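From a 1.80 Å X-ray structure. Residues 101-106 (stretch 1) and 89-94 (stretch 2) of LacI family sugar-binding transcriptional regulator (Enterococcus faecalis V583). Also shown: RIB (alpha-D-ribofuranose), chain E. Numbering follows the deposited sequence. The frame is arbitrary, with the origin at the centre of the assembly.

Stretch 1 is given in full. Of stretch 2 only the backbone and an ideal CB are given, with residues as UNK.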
# COMPACT_ATOMS: atom_id res chain seq x y z
N PHE A 101 -25.29 -18.59 -1.54
CA PHE A 101 -25.01 -19.73 -2.44
C PHE A 101 -23.62 -19.57 -3.08
O PHE A 101 -23.44 -19.64 -4.29
CB PHE A 101 -26.12 -19.86 -3.48
CG PHE A 101 -27.37 -20.47 -2.92
CD1 PHE A 101 -28.25 -19.70 -2.16
CD2 PHE A 101 -27.66 -21.81 -3.13
CE1 PHE A 101 -29.40 -20.26 -1.62
CE2 PHE A 101 -28.82 -22.38 -2.60
CZ PHE A 101 -29.68 -21.60 -1.85
N SER A 102 -22.65 -19.31 -2.23
CA SER A 102 -21.29 -19.25 -2.65
C SER A 102 -20.41 -19.41 -1.42
O SER A 102 -20.88 -19.41 -0.28
CB SER A 102 -20.96 -17.94 -3.36
OG SER A 102 -20.95 -16.85 -2.46
N ASP A 103 -19.14 -19.57 -1.71
CA ASP A 103 -18.15 -19.46 -0.69
C ASP A 103 -18.00 -17.99 -0.30
O ASP A 103 -18.22 -17.10 -1.13
CB ASP A 103 -16.81 -19.98 -1.22
CG ASP A 103 -16.80 -21.48 -1.43
OD1 ASP A 103 -17.65 -22.16 -0.83
OD2 ASP A 103 -15.94 -21.98 -2.17
N ALA A 104 -17.62 -17.77 0.95
CA ALA A 104 -17.34 -16.42 1.49
C ALA A 104 -16.47 -16.50 2.74
O ALA A 104 -16.60 -17.40 3.57
CB ALA A 104 -18.63 -15.69 1.81
N VAL A 105 -15.58 -15.54 2.90
CA VAL A 105 -14.83 -15.44 4.17
C VAL A 105 -15.03 -14.04 4.72
O VAL A 105 -14.62 -13.08 4.09
CB VAL A 105 -13.34 -15.66 3.96
CG1 VAL A 105 -12.67 -15.82 5.32
CG2 VAL A 105 -13.11 -16.89 3.09
N LEU A 106 -15.68 -13.94 5.88
CA LEU A 106 -15.96 -12.67 6.51
C LEU A 106 -15.00 -12.46 7.68
O LEU A 106 -14.33 -13.40 8.12
CB LEU A 106 -17.39 -12.65 7.03
CG LEU A 106 -18.46 -12.58 5.92
CD1 LEU A 106 -18.65 -13.92 5.22
CD2 LEU A 106 -19.77 -12.06 6.49
N UNK A 89 -15.73 -21.08 -10.64
CA UNK A 89 -15.83 -20.93 -9.21
C UNK A 89 -15.35 -19.54 -8.76
O UNK A 89 -14.51 -18.93 -9.42
CB UNK A 89 -15.02 -22.03 -8.51
N UNK A 90 -15.94 -19.07 -7.68
CA UNK A 90 -15.58 -17.80 -7.07
C UNK A 90 -15.82 -17.79 -5.56
O UNK A 90 -16.43 -18.69 -4.99
CB UNK A 90 -16.37 -16.67 -7.73
N UNK A 91 -15.31 -16.75 -4.91
CA UNK A 91 -15.45 -16.58 -3.50
C UNK A 91 -15.53 -15.06 -3.24
O UNK A 91 -14.91 -14.29 -3.95
CB UNK A 91 -14.30 -17.24 -2.74
N UNK A 92 -16.38 -14.69 -2.29
CA UNK A 92 -16.63 -13.29 -1.93
C UNK A 92 -16.17 -12.98 -0.50
O UNK A 92 -16.07 -13.84 0.38
CB UNK A 92 -18.12 -12.97 -2.08
N UNK A 93 -15.87 -11.72 -0.27
CA UNK A 93 -15.44 -11.28 1.00
C UNK A 93 -15.51 -9.77 1.02
O UNK A 93 -15.73 -9.10 -0.00
CB UNK A 93 -14.03 -11.79 1.32
N UNK A 94 -15.32 -9.27 2.23
CA UNK A 94 -15.12 -7.86 2.51
C UNK A 94 -16.33 -7.03 2.05
O UNK A 94 -17.44 -7.27 2.55
CB UNK A 94 -13.84 -7.37 1.83
O5 RIB E . -9.66 -0.28 5.49
C5 RIB E . -10.31 -0.64 4.28
C4 RIB E . -11.66 -1.06 4.68
O4 RIB E . -12.55 -1.34 3.57
C3 RIB E . -11.23 -2.26 5.50
O3 RIB E . -11.69 -1.93 6.81
C2 RIB E . -11.92 -3.39 4.73
O2 RIB E . -12.61 -4.27 5.59
C1 RIB E . -12.75 -2.76 3.60
O1 RIB E . -14.09 -3.21 3.59

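At position 89 the CA-to-CB bond points sideways and stretch 1 has nothing within 5.5 Å of the ideal CB, so this contact sets no preference. A phi of -70° suits many residues, proline among them. The residue is P89, and its ring stays clear of stretch 1.

Position 90 also starts sideways, with extended backbone angles and nothing near its ideal CB. A small side chain would stop short of stretch 1; a long one could reach S102. The residue is F90. With chi1 at 69° (p), its ring reaches S102, CE2 lying 3.5 Å from S102 CB, and meets that carbon obliquely.

Position 91 lies on the same face of the sheet as D103 and V105, its ideal CB 4.0 Å from D103 CB. The methylene of D103 and the methyls of V105 offer an apolar surface, suited to a branched or long aliphatic chain. I91 fills this place with both chi angles t: CD1 comes within 3.6 Å of D103 CB and 3.9 Å of V105 CG2, so a single methyl spans two neighbours on that face.

Position 92 carries the firm parallel pairing with A104. Its N donates to D103 O (3.2 Å, 167°), and its O accepts from V105 N (3.1 Å, 150°); A104 CA also makes a CA-H...O contact with that O, at 3.1 Å. Straddling A104 in this way is typical of parallel strands. The ideal CB is 4.8 Å from both A104 CB and S102 OG. The small alanine leaves space for a modest aliphatic chain, while the hydroxyl might suit a polar one. V92 takes the apolar option, packing CG2 3.6 Å from A104 CB; S102 OG instead donates to D103 O, 3.0 Å away.

Position 93 shares the face of 91, but its ideal CB is only 3.1 Å from V105 O. Glycine would ease that crowding; a larger residue must carry its bulk elsewhere. The residue is L93, whose CB sits 3.2 Å from V105 O while the rest of the side chain lies farther from that oxygen than CB does.

At position 94 CB points away from stretch 1. Phi 60° and psi -121° are easiest for glycine, with asparagine and aspartate tolerated. Ribose lies beyond, and its hydroxyls would suit a polar side chain, donor or acceptor. D94 supplies an acceptor: RIB O2 donates to D94 OD1 at 2.6 Å, in keeping with a sugar-binding regulator. A water links D94 N to V105 O, its O 2.9 Å from each.

Stretch 2, residues 89-94: PFIVLD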
# COMPACT_ATOMS: atom_id res chain seq x y z
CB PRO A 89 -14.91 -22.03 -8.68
CG PRO A 89 -13.89 -22.19 -9.75
CD PRO A 89 -14.63 -21.98 -11.03
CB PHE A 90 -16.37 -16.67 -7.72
CG PHE A 90 -17.85 -16.71 -7.41
CD1 PHE A 90 -18.73 -17.45 -8.17
CD2 PHE A 90 -18.35 -16.02 -6.33
CE1 PHE A 90 -20.08 -17.50 -7.86
CE2 PHE A 90 -19.69 -16.05 -6.01
CZ PHE A 90 -20.57 -16.80 -6.78
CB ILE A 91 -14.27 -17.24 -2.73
CG1 ILE A 91 -14.49 -17.17 -1.22
CG2 ILE A 91 -12.93 -16.66 -3.15
CD1 ILE A 91 -13.70 -18.25 -0.49
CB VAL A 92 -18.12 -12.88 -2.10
CG1 VAL A 92 -18.64 -13.28 -3.48
CG2 VAL A 92 -19.02 -13.39 -0.99
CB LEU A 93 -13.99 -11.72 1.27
CG LEU A 93 -12.90 -11.09 0.42
CD1 LEU A 93 -11.54 -11.23 1.13
CD2 LEU A 93 -12.86 -11.61 -0.99
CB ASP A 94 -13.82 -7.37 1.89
CG ASP A 94 -13.28 -6.14 2.65
OD1 ASP A 94 -13.08 -6.24 3.89
OD2 ASP A 94 -13.15 -5.07 2.05
O HOH W 1 -14.69 -20.77 -3.96
O HOH W 2 -14.31 -10.31 4.71
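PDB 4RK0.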